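Local atomic coordinates of periplasmic binding protein/LacI transcriptional regulator (Burkholderia graminis C4D1M, PDB entry 5HQJ), a protein that binds D-arabinose and probably serves as the sugar-capturing, solute-binding component of an ABC transporter. Residues A32-K36 and T114-D118; G48-A53 and G273-D278; I77-I81 and V101-A105; V92-K96 and Q159-V163; R124-T130 and P291-G297. All blocks are in the same frame, centred on the assembly; numbering follows the deposited sequence.

Contact 1: residues A32-K36 and T114-D118; sequences AVIPK and TYDSD. With 64K (alpha-D-arabinopyranose), chain B.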
# COMPACT_ATOMS: atom_id res chain seq x y z
N ALA A 32 19.78 0.59 -0.90
CA ALA A 32 18.98 -0.59 -0.75
C ALA A 32 17.52 -0.19 -0.55
O ALA A 32 17.23 0.76 0.19
CB ALA A 32 19.48 -1.42 0.43
N VAL A 33 16.62 -0.89 -1.24
CA VAL A 33 15.19 -0.65 -1.10
C VAL A 33 14.48 -1.93 -0.69
O VAL A 33 14.72 -3.00 -1.27
CB VAL A 33 14.59 -0.10 -2.39
CG1 VAL A 33 13.15 0.28 -2.17
CG2 VAL A 33 15.35 1.12 -2.86
N ILE A 34 13.62 -1.82 0.32
CA ILE A 34 13.00 -2.96 0.99
C ILE A 34 11.50 -2.88 0.90
O ILE A 34 10.91 -1.92 1.44
CB ILE A 34 13.39 -3.00 2.52
CG1 ILE A 34 14.91 -2.95 2.68
CG2 ILE A 34 12.78 -4.25 3.23
CD1 ILE A 34 15.38 -2.70 4.10
N PRO A 35 10.87 -3.84 0.22
CA PRO A 35 9.41 -3.89 0.27
C PRO A 35 8.92 -4.55 1.55
O PRO A 35 9.74 -5.01 2.35
CB PRO A 35 9.06 -4.75 -0.95
CG PRO A 35 10.18 -5.73 -1.00
CD PRO A 35 11.40 -4.89 -0.69
N LYS A 36 7.61 -4.63 1.72
CA LYS A 36 7.06 -5.35 2.88
C LYS A 36 7.36 -6.84 2.73
O LYS A 36 7.53 -7.55 3.72
CB LYS A 36 5.55 -5.12 3.01
CG LYS A 36 5.15 -3.74 3.64
CD LYS A 36 3.62 -3.63 3.81
CE LYS A 36 3.17 -2.26 4.33
NZ LYS A 36 1.73 -2.27 4.69
N THR A 114 11.41 6.26 4.63
CA THR A 114 10.34 5.30 4.37
C THR A 114 9.54 5.67 3.15
O THR A 114 9.57 6.83 2.72
CB THR A 114 9.42 5.17 5.58
OG1 THR A 114 8.90 6.46 5.93
CG2 THR A 114 10.21 4.61 6.75
N TYR A 115 8.86 4.66 2.59
CA TYR A 115 7.94 4.86 1.45
C TYR A 115 6.78 3.87 1.63
O TYR A 115 6.94 2.83 2.28
CB TYR A 115 8.67 4.68 0.08
CG TYR A 115 8.98 3.25 -0.25
CD1 TYR A 115 10.06 2.61 0.35
CD2 TYR A 115 8.16 2.51 -1.08
CE1 TYR A 115 10.33 1.29 0.11
CE2 TYR A 115 8.42 1.17 -1.33
CZ TYR A 115 9.52 0.57 -0.73
OH TYR A 115 9.81 -0.75 -0.93
N ASP A 116 5.61 4.26 1.13
CA ASP A 116 4.40 3.44 1.11
C ASP A 116 3.76 3.24 2.48
O ASP A 116 2.59 3.55 2.66
CB ASP A 116 4.71 2.07 0.48
CG ASP A 116 3.55 1.14 0.55
OD1 ASP A 116 2.43 1.52 0.12
OD2 ASP A 116 3.76 0.04 1.07
N SER A 117 4.54 2.68 3.41
CA SER A 117 4.09 2.43 4.79
C SER A 117 5.15 2.90 5.79
O SER A 117 6.27 2.38 5.88
CB SER A 117 3.74 0.96 5.03
OG SER A 117 2.75 0.87 6.08
N ASP A 118 4.76 3.93 6.54
CA ASP A 118 5.68 4.65 7.41
C ASP A 118 5.93 3.98 8.78
O ASP A 118 5.14 3.14 9.22
CB ASP A 118 5.13 6.07 7.65
CG ASP A 118 6.20 7.04 8.15
OD1 ASP A 118 7.38 6.66 8.19
OD2 ASP A 118 5.85 8.19 8.50
O2 64K B . 0.10 0.36 -0.07
C2 64K B . -0.15 -1.07 0.19
C3 64K B . -0.79 -1.64 -1.04
O3 64K B . -2.13 -1.22 -1.09
C4 64K B . -0.82 -3.17 -1.01
O4 64K B . -1.72 -3.66 0.00
C5 64K B . 0.51 -3.68 -0.71
O5 64K B . 0.91 -3.23 0.61
C1 64K B . 1.15 -1.76 0.48
O1 64K B . 1.64 -1.29 1.68
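Tyr115 carries CG between its backbone N and its carbonyl carbon (chi1 74°), and this swings the ring across to Val33 and Ile34. Lys36 reaches over differently. Its CG lies anti to the carbonyl carbon (chi1 -78°), and the chain then runs extended to NZ. Both segments leave the C-terminal ends of strands in one parallel sheet, in a type I periplasmic binding protein fold. Strands 30-34 and 111-115 are not neighbours, because strand 87-90 lies between them. The loops that follow them line the arabinose pocket.

Tyr115 spans the gap between the two strands. Tyr115 OH gives a weak hydrogen bond to Ile34 O at 2.9 Å. The Val33 side chain crosses that of Tyr115 at about a right angle, with Val33 CG1 3.8 Å from Tyr115 CE1. Pro35 passes close to the same hydroxyl.

Nearer the sugar, the end of the lysine chain meets Ser117. Lys36 CE stands 3.3 Å from Ser117 CB, which is tight for two carbons. Lys36 NZ makes only a weak bond to arabinose O1, at 3.2 Å, and its stronger partner is Asn164 OD1, from helix 163-176. Its positive charge lies near the Asp116 carboxylate without touching it, and probably favours the charged carboxylate.

Asp116 takes two sugar hydroxyls, one on each oxygen. Ser91 OG also bonds to OD2. Arabinose O2 donates to Asp116 OD1 at 2.6 Å. Arabinose O1 donates to Asp116 OD2, also at 2.6 Å.

Contact 2: residues G48-A53 and G273-D278; sequences GAKTAA and GSLAVD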
# COMPACT_ATOMS: atom_id res chain seq x y z
N GLY A 48 10.58 1.50 -10.38
CA GLY A 48 10.85 2.92 -10.29
C GLY A 48 12.18 3.17 -9.59
O GLY A 48 12.94 4.03 -9.98
N ALA A 49 12.48 2.40 -8.54
CA ALA A 49 13.75 2.59 -7.85
C ALA A 49 14.94 2.19 -8.75
O ALA A 49 15.95 2.90 -8.81
CB ALA A 49 13.76 1.78 -6.54
N LYS A 50 14.80 1.08 -9.46
CA LYS A 50 15.86 0.57 -10.31
C LYS A 50 16.12 1.56 -11.43
O LYS A 50 17.27 1.88 -11.72
CB LYS A 50 15.47 -0.81 -10.84
CG LYS A 50 16.43 -1.43 -11.83
CD LYS A 50 17.77 -1.76 -11.21
CE LYS A 50 18.65 -2.47 -12.22
NZ LYS A 50 17.93 -3.58 -12.93
N THR A 51 15.05 2.08 -12.04
CA THR A 51 15.18 3.13 -13.06
C THR A 51 15.95 4.36 -12.53
O THR A 51 16.90 4.84 -13.16
CB THR A 51 13.80 3.56 -13.55
OG1 THR A 51 13.14 2.43 -14.12
CG2 THR A 51 13.93 4.63 -14.62
N ALA A 52 15.59 4.84 -11.34
CA ALA A 52 16.24 6.03 -10.81
C ALA A 52 17.70 5.76 -10.44
O ALA A 52 18.57 6.61 -10.64
CB ALA A 52 15.50 6.55 -9.60
N ALA A 53 17.97 4.57 -9.90
CA ALA A 53 19.35 4.22 -9.53
C ALA A 53 20.23 4.13 -10.77
O ALA A 53 21.38 4.55 -10.74
CB ALA A 53 19.38 2.90 -8.76
N GLY A 273 9.16 4.63 -5.66
CA GLY A 273 10.47 4.00 -5.73
C GLY A 273 11.49 4.93 -6.35
O GLY A 273 12.65 5.03 -5.93
N SER A 274 11.06 5.65 -7.38
CA SER A 274 11.92 6.61 -8.01
C SER A 274 12.37 7.73 -7.05
O SER A 274 13.56 8.05 -6.91
CB SER A 274 11.18 7.22 -9.21
OG SER A 274 12.09 7.92 -10.00
N LEU A 275 11.38 8.35 -6.41
CA LEU A 275 11.67 9.39 -5.41
C LEU A 275 12.48 8.86 -4.25
O LEU A 275 13.37 9.54 -3.75
CB LEU A 275 10.37 9.98 -4.87
CG LEU A 275 9.61 10.84 -5.88
CD1 LEU A 275 8.29 11.18 -5.25
CD2 LEU A 275 10.38 12.12 -6.33
N ALA A 276 12.20 7.63 -3.83
CA ALA A 276 12.97 7.06 -2.71
C ALA A 276 14.47 7.05 -3.04
O ALA A 276 15.31 7.47 -2.23
CB ALA A 276 12.49 5.70 -2.39
N VAL A 277 14.82 6.57 -4.22
CA VAL A 277 16.23 6.53 -4.60
C VAL A 277 16.80 7.93 -4.79
O VAL A 277 17.87 8.27 -4.26
CB VAL A 277 16.44 5.68 -5.87
CG1 VAL A 277 17.83 5.84 -6.38
CG2 VAL A 277 16.16 4.21 -5.56
N ASP A 278 16.08 8.78 -5.53
CA ASP A 278 16.52 10.14 -5.74
C ASP A 278 16.75 10.94 -4.46
O ASP A 278 17.75 11.66 -4.35
CB ASP A 278 15.51 10.85 -6.64
CG ASP A 278 15.74 10.55 -8.11
OD1 ASP A 278 16.89 10.23 -8.49
OD2 ASP A 278 14.76 10.65 -8.87
O HOH W 1 12.18 6.08 -12.23
O HOH W 2 18.01 9.36 -10.71
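Gly48 meets Gly273 backbone to backbone, with Gly48 C 3.8 Å from Gly273 C. Neither residue has a side chain to hold the helices apart. The axes of the two short segments therefore come within 7.0 Å and cross at -41°. Gly48 O points at Ser274 CA in a CA-H...O contact of 3.4 Å. A water also joins Gly48 O to Ser274 OG.

One residue on, the pattern is repeated in reverse. Ala49 CA approaches Gly273 O at 3.3 Å, again as a CA-H...O contact. The Ala49 methyl packs on Val277, with Ala49 CB 3.6 Å from Val277 CG2.

A turn later, Ala52 points toward the other helix. Its CB sits among Ser274 O, Ser274 OG and Val277 CB, at 3.6 Å from the carbonyl oxygen. A second water is shared between Ala52 O and Asp278 OD1. Ala53 ends the segment. Val277 holds CG1 anti to its backbone N (chi1 170°), and that branch lies 3.7 Å from Ala53 N while CG2 turns back to Ala49.

Helices 42-56 and 269-284 thus lie close together against the parallel sheet. Tyr60 of strand 59-62 touches Ala49 and Ala53. The geometry resembles the close packing of small residues in GxxxG-like helix pairs. No direct hydrogen bond joins the segments, so the contact rests on van der Waals fit, CA-H...O contacts and two bridging waters.

Contact 3: residues I77-I81 and V101-A105; sequences IEDLI and VMKRA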
# COMPACT_ATOMS: atom_id res chain seq x y z
N ILE A 77 18.26 -4.77 7.96
CA ILE A 77 18.90 -3.48 8.19
C ILE A 77 20.27 -3.67 8.87
O ILE A 77 21.22 -2.97 8.52
CB ILE A 77 17.97 -2.53 9.00
CG1 ILE A 77 16.71 -2.21 8.17
CG2 ILE A 77 18.68 -1.22 9.32
CD1 ILE A 77 15.54 -1.70 8.96
N GLU A 78 20.41 -4.65 9.76
CA GLU A 78 21.72 -4.87 10.40
C GLU A 78 22.78 -5.28 9.37
O GLU A 78 23.91 -4.78 9.42
CB GLU A 78 21.62 -5.94 11.50
CG GLU A 78 20.43 -5.75 12.41
CD GLU A 78 20.66 -6.27 13.81
OE1 GLU A 78 20.95 -7.48 13.95
OE2 GLU A 78 20.54 -5.46 14.77
N ASP A 79 22.42 -6.17 8.44
CA ASP A 79 23.32 -6.53 7.34
C ASP A 79 23.76 -5.30 6.58
O ASP A 79 24.93 -5.13 6.27
CB ASP A 79 22.65 -7.50 6.38
CG ASP A 79 22.34 -8.84 7.00
OD1 ASP A 79 22.42 -9.85 6.28
OD2 ASP A 79 22.01 -8.88 8.21
N LEU A 80 22.79 -4.43 6.28
CA LEU A 80 23.07 -3.23 5.52
C LEU A 80 23.97 -2.30 6.30
O LEU A 80 24.86 -1.68 5.72
CB LEU A 80 21.76 -2.54 5.14
CG LEU A 80 20.90 -3.31 4.11
CD1 LEU A 80 19.58 -2.60 3.82
CD2 LEU A 80 21.63 -3.54 2.79
N ILE A 81 23.78 -2.22 7.61
CA ILE A 81 24.70 -1.48 8.46
C ILE A 81 26.09 -2.08 8.28
O ILE A 81 27.06 -1.36 8.01
CB ILE A 81 24.31 -1.52 9.95
CG1 ILE A 81 22.87 -1.04 10.16
CG2 ILE A 81 25.30 -0.68 10.78
CD1 ILE A 81 22.50 -0.78 11.60
N VAL A 101 16.57 -0.37 15.27
CA VAL A 101 17.66 -0.62 14.34
C VAL A 101 17.79 0.51 13.30
O VAL A 101 18.87 0.79 12.80
CB VAL A 101 17.48 -1.98 13.62
CG1 VAL A 101 16.25 -1.97 12.71
CG2 VAL A 101 18.74 -2.36 12.84
N MSE A 102 16.68 1.18 13.00
CA MSE A 102 16.74 2.28 12.05
C MSE A 102 17.48 3.48 12.62
O MSE A 102 18.17 4.20 11.90
CB MSE A 102 15.33 2.68 11.60
CG MSE A 102 14.73 1.63 10.67
SE MSE A 102 12.91 1.97 10.07
CE MSE A 102 13.30 3.57 9.00
N LYS A 103 17.37 3.68 13.93
CA LYS A 103 18.12 4.72 14.60
C LYS A 103 19.63 4.45 14.59
O LYS A 103 20.40 5.37 14.38
CB LYS A 103 17.64 4.88 16.04
CG LYS A 103 16.25 5.47 16.14
CD LYS A 103 16.07 6.35 17.35
CE LYS A 103 14.80 7.20 17.21
NZ LYS A 103 15.07 8.59 16.69
N ARG A 104 20.04 3.20 14.78
CA ARG A 104 21.48 2.88 14.77
C ARG A 104 22.09 3.12 13.40
O ARG A 104 23.17 3.70 13.28
CB ARG A 104 21.72 1.43 15.20
CG ARG A 104 20.76 0.94 16.27
CD ARG A 104 21.40 -0.14 17.13
NE ARG A 104 22.17 -1.08 16.30
CZ ARG A 104 21.68 -2.21 15.79
NH1 ARG A 104 20.42 -2.57 16.02
NH2 ARG A 104 22.46 -2.98 15.04
N ALA A 105 21.38 2.68 12.36
CA ALA A 105 21.79 2.90 10.97
C ALA A 105 22.11 4.37 10.73
O ALA A 105 23.12 4.71 10.14
CB ALA A 105 20.68 2.44 10.02
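Ile77 points at Val101 across two nearly parallel helices, whose short segments run 12° apart. Its CB lies 3.9 Å from Val101 CG2. The CG2 branch, anti to the backbone N, comes to 3.7 Å from the same Val101 CG2 and also faces the methyl of Ala105. The other branch runs through CG1 to CD1, which touches both Val101 CG1 and CG of selenomethionine Met102, 3.8 Å from the latter. One turn on, Ile81 CD1 rests 3.7 Å from Ala105 N.

The helices belong to successive beta-alpha units of the N-terminal lobe and lie on one side of its parallel sheet. Strand 87-90 joins them in sequence, and its Ile88 lies beneath Ile77.

At the outer rim, Arg104 reaches Glu78 end-on. Both NH1 and NH2 donate to one oxygen, with Glu78 OE2 3.1 Å from Arg104 NH2. OE2 lies near the guanidinium plane, but the carboxylate is turned 84° against it, so the two groups do not form a coplanar, two-oxygen salt bridge. Ile81 CD1 lies over one face of the guanidinium. The contact is therefore an apolar seam toward the sheet, closed on the outside by a single charged pair.

Contact 4: residues V92-K96 and Q159-V163; sequences VNEPK and QLGAV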
# COMPACT_ATOMS: atom_id res chain seq x y z
N VAL A 92 7.43 -0.33 5.74
CA VAL A 92 7.41 -1.03 7.04
C VAL A 92 6.13 -1.82 7.32
O VAL A 92 5.03 -1.30 7.23
CB VAL A 92 7.61 -0.02 8.18
CG1 VAL A 92 7.70 -0.71 9.51
CG2 VAL A 92 8.87 0.79 7.92
N ASN A 93 6.29 -3.09 7.68
CA ASN A 93 5.13 -3.91 7.98
C ASN A 93 4.48 -3.53 9.31
O ASN A 93 3.26 -3.44 9.41
CB ASN A 93 5.51 -5.38 7.98
CG ASN A 93 5.37 -6.02 6.59
OD1 ASN A 93 4.29 -6.00 5.97
ND2 ASN A 93 6.43 -6.60 6.13
N GLU A 94 5.32 -3.29 10.31
CA GLU A 94 4.86 -2.90 11.64
C GLU A 94 5.86 -1.89 12.25
O GLU A 94 7.04 -2.19 12.42
CB GLU A 94 4.70 -4.16 12.51
CG GLU A 94 3.84 -3.96 13.78
CD GLU A 94 4.56 -3.12 14.80
OE1 GLU A 94 3.92 -2.22 15.38
OE2 GLU A 94 5.77 -3.36 14.99
N PRO A 95 5.38 -0.66 12.57
CA PRO A 95 6.27 0.49 12.79
C PRO A 95 7.14 0.40 14.03
O PRO A 95 8.29 0.83 13.99
CB PRO A 95 5.29 1.67 12.92
CG PRO A 95 4.02 1.08 13.31
CD PRO A 95 3.97 -0.29 12.69
N LYS A 96 6.61 -0.15 15.12
CA LYS A 96 7.35 -0.15 16.37
C LYS A 96 8.52 -1.11 16.23
O LYS A 96 9.62 -0.79 16.66
CB LYS A 96 6.45 -0.53 17.57
CG LYS A 96 5.32 0.48 17.90
CD LYS A 96 4.06 0.20 17.05
CE LYS A 96 2.94 1.22 17.24
NZ LYS A 96 1.81 0.97 16.27
N GLN A 159 -2.76 -7.15 6.45
CA GLN A 159 -2.18 -7.41 7.75
C GLN A 159 -2.67 -6.34 8.77
O GLN A 159 -2.70 -5.15 8.48
CB GLN A 159 -0.64 -7.49 7.65
CG GLN A 159 0.08 -6.37 6.87
CD GLN A 159 0.25 -6.65 5.36
OE1 GLN A 159 -0.69 -6.48 4.59
NE2 GLN A 159 1.45 -7.03 4.94
N LEU A 160 -3.09 -6.83 9.92
CA LEU A 160 -3.72 -5.99 10.93
C LEU A 160 -2.78 -4.95 11.57
O LEU A 160 -3.26 -4.00 12.18
CB LEU A 160 -4.35 -6.86 12.01
CG LEU A 160 -5.40 -7.88 11.57
CD1 LEU A 160 -5.86 -8.74 12.76
CD2 LEU A 160 -6.58 -7.18 10.92
N GLY A 161 -1.47 -5.11 11.41
CA GLY A 161 -0.51 -4.21 12.04
C GLY A 161 0.00 -3.09 11.17
O GLY A 161 0.76 -2.24 11.61
N ALA A 162 -0.42 -3.10 9.91
CA ALA A 162 0.03 -2.13 8.93
C ALA A 162 -0.58 -0.75 9.14
O ALA A 162 -1.80 -0.57 9.10
CB ALA A 162 -0.30 -2.64 7.53
N VAL A 163 0.29 0.25 9.31
CA VAL A 163 -0.16 1.62 9.52
C VAL A 163 -0.94 2.18 8.35
O VAL A 163 -1.95 2.86 8.55
CB VAL A 163 1.03 2.56 9.81
CG1 VAL A 163 0.70 4.02 9.45
CG2 VAL A 163 1.43 2.46 11.26
O HOH W 3 3.46 0.55 8.79
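The amides of Asn93 and Gln159 meet across the cleft at Asn93 OD1 and Gln159 NE2, with their planes only 18° apart; neither lies over the other's face. The two side chains cross at about a right angle. Gln159 NE2 donates weakly to Asn93 OD1 at 3.2 Å, with a bent N-H...O angle of 133°. The glutamine has CG between its backbone N and carbonyl carbon (chi1 47°) and bends at the next bond, which brings the amide round to Asn93. The other end of the asparagine amide is held more firmly, since Asn93 ND2 bonds to Lys36 O.

Beside the amides the backbones touch. Ala162 CA makes a CA-H...O contact with Asn93 O at 3.5 Å. Gly161 O lies 3.9 Å from Pro95 CD. Farther out, Pro95 CG packs on Val163 CG2 at 3.6 Å, the one apolar side-chain pair here. A water links Val92 O, at 2.9 Å, to Val163 N, in the first turn of helix 163-176.

Residues 159-162 form a type I beta turn, and Ala162 is the N-cap of that helix. Residues 92-96 follow strand 87-90 of the opposite lobe. The side chain of Gln159 is about 5 Å from the bound arabinose. Two loops from different lobes meeting beside the sugar are consistent with the closed state of a two-lobed periplasmic binding protein.

Contact 5: residues R124-T130 and P291-G297; sequences RSMYIGT and PKDIDTG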
# COMPACT_ATOMS: atom_id res chain seq x y z
N ARG A 124 13.48 8.28 10.74
CA ARG A 124 13.66 8.35 9.29
C ARG A 124 13.56 9.81 8.86
O ARG A 124 12.87 10.60 9.49
CB ARG A 124 12.63 7.47 8.57
CG ARG A 124 11.26 8.09 8.31
CD ARG A 124 10.46 8.43 9.58
NE ARG A 124 9.14 8.91 9.18
CZ ARG A 124 8.85 10.16 8.82
NH1 ARG A 124 9.79 11.11 8.84
NH2 ARG A 124 7.62 10.47 8.45
N SER A 125 14.28 10.14 7.79
CA SER A 125 14.37 11.52 7.31
C SER A 125 13.03 12.02 6.81
O SER A 125 12.68 13.18 6.97
CB SER A 125 15.41 11.64 6.19
OG SER A 125 15.06 10.88 5.03
N MSE A 126 12.28 11.12 6.19
CA MSE A 126 11.08 11.51 5.49
C MSE A 126 10.31 10.29 5.04
O MSE A 126 10.86 9.19 4.96
CB MSE A 126 11.43 12.39 4.29
CG MSE A 126 12.20 11.67 3.23
SE MSE A 126 12.79 12.82 1.75
CE MSE A 126 11.12 12.85 0.73
N TYR A 127 9.02 10.52 4.78
CA TYR A 127 8.09 9.54 4.22
C TYR A 127 7.60 9.95 2.85
O TYR A 127 7.14 11.09 2.64
CB TYR A 127 6.89 9.38 5.17
CG TYR A 127 5.67 8.69 4.56
CD1 TYR A 127 5.63 7.32 4.40
CD2 TYR A 127 4.56 9.42 4.15
CE1 TYR A 127 4.53 6.71 3.85
CE2 TYR A 127 3.47 8.81 3.59
CZ TYR A 127 3.45 7.45 3.45
OH TYR A 127 2.35 6.83 2.90
N ILE A 128 7.72 9.02 1.92
CA ILE A 128 7.19 9.17 0.59
C ILE A 128 6.04 8.20 0.37
O ILE A 128 6.23 6.99 0.29
CB ILE A 128 8.28 8.89 -0.46
CG1 ILE A 128 9.48 9.82 -0.22
CG2 ILE A 128 7.73 9.01 -1.88
CD1 ILE A 128 10.71 9.42 -1.01
N GLY A 129 4.83 8.72 0.21
CA GLY A 129 3.73 7.82 -0.05
C GLY A 129 2.37 8.47 -0.10
O GLY A 129 2.23 9.70 -0.18
N THR A 130 1.36 7.62 -0.09
CA THR A 130 -0.03 8.03 -0.11
C THR A 130 -0.41 8.67 1.22
O THR A 130 0.15 8.33 2.27
CB THR A 130 -0.93 6.80 -0.39
OG1 THR A 130 -0.51 6.28 -1.64
CG2 THR A 130 -2.37 7.16 -0.44
N PRO A 291 14.84 17.44 4.70
CA PRO A 291 13.82 16.54 4.16
C PRO A 291 12.41 16.90 4.64
O PRO A 291 12.23 17.54 5.67
CB PRO A 291 14.24 15.17 4.69
CG PRO A 291 15.14 15.46 5.85
CD PRO A 291 15.87 16.71 5.47
N LYS A 292 11.43 16.46 3.85
CA LYS A 292 10.03 16.78 4.07
C LYS A 292 9.23 15.65 3.44
O LYS A 292 9.59 15.18 2.36
CB LYS A 292 9.66 18.12 3.42
CG LYS A 292 8.22 18.54 3.65
CD LYS A 292 7.85 19.78 2.85
CE LYS A 292 7.75 19.48 1.36
NZ LYS A 292 6.72 20.31 0.66
N ASP A 293 8.15 15.22 4.08
CA ASP A 293 7.29 14.18 3.54
C ASP A 293 6.67 14.54 2.18
O ASP A 293 6.37 15.71 1.88
CB ASP A 293 6.18 13.84 4.53
CG ASP A 293 6.72 13.22 5.84
OD1 ASP A 293 7.92 12.91 5.94
OD2 ASP A 293 5.92 13.03 6.77
N ILE A 294 6.48 13.53 1.34
CA ILE A 294 5.92 13.74 0.01
C ILE A 294 4.66 12.90 -0.13
O ILE A 294 4.68 11.70 0.10
CB ILE A 294 6.93 13.38 -1.13
CG1 ILE A 294 8.12 14.33 -1.13
CG2 ILE A 294 6.24 13.42 -2.52
CD1 ILE A 294 9.20 13.94 -2.15
N ASP A 295 3.58 13.58 -0.48
CA ASP A 295 2.32 12.98 -0.80
C ASP A 295 2.31 12.62 -2.29
O ASP A 295 2.11 13.48 -3.13
CB ASP A 295 1.16 13.93 -0.48
CG ASP A 295 -0.20 13.34 -0.79
OD1 ASP A 295 -0.29 12.29 -1.42
OD2 ASP A 295 -1.21 13.97 -0.38
N THR A 296 2.50 11.35 -2.60
CA THR A 296 2.59 10.95 -4.00
C THR A 296 1.21 10.86 -4.71
O THR A 296 1.16 10.73 -5.94
CB THR A 296 3.37 9.60 -4.16
OG1 THR A 296 2.91 8.63 -3.22
CG2 THR A 296 4.87 9.84 -3.94
N GLY A 297 0.12 10.94 -3.94
CA GLY A 297 -1.20 11.07 -4.50
C GLY A 297 -1.80 9.75 -4.93
O GLY A 297 -1.12 8.72 -4.99
O HOH W 4 9.14 13.64 8.18
O HOH W 5 0.69 7.35 -3.90
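Ile128 pairs with Ile294 and Gly129 with Asp295 as parallel strands at the edge of the N-terminal lobe's sheet, in the type I periplasmic binding protein fold. Ile294 N donates to Tyr127 O at 2.8 Å. Gly129 N donates to Ile294 O, and Thr296 N to Gly129 O. Both chains then lead toward the second lobe.

Just before the paired residues, a side chain supplies the acceptor. Asp293 OD1 accepts from Tyr127 N at 2.9 Å, met from above the carboxylate plane. Its other oxygen, OD2, forms a long salt bridge with Arg124 NH2 at 3.5 Å, near the guanidinium plane. The main partner of Arg124 is Asp118. A water also links Arg124 NH1 to Asp293 OD1.

On the face of Ile128 and Ile294 the packing is apolar. Selenomethionine Met126 bends at its last torsion (chi3 -81°), which lays CE 3.6 Å from Ile294 CD1. Ile128 CG2 meets Thr296 CG2 at 3.6 Å. Helix 269-284 lies over this face through His279 and Met272.

On the other face, Gly129 N sits above the Tyr127 ring, toward its rim, while the hydroxyl bonds to Thr130 O. Asp295 OD1 accepts from Gly297 N, an Asx turn just after the paired residues. Thr130 OG1 hydrogen-bonds to Gln267 OE1 of the arabinose pocket. A water joins Gly297 O, Thr130 OG1 and Thr296 OG1, lying 2.7 Å from the last.

Contact 1 is fully buried and polar toward the arabinose. Contact 2 is also buried and tight, with small residues, CA-H...O contacts and bridging waters but no direct hydrogen bond. The two touch through Val33, which packs on Ala49 and Val277. Contacts 3, 4 and 5 are partly buried. Contact 3 is the farthest of the five from the chain centre and is mainly apolar with a charged rim. It reaches contact 1 through Leu80 and Met102. Contacts 1 and 5 share a sheet, where strands 111-115 and 127-129 are neighbours, and Asp118 pairs with Arg124. Contact 4 spans the two lobes with weak polar links and joins contact 1 at Lys36. Ile128 and Ile294 of contact 5 pack on Leu275 of contact 2.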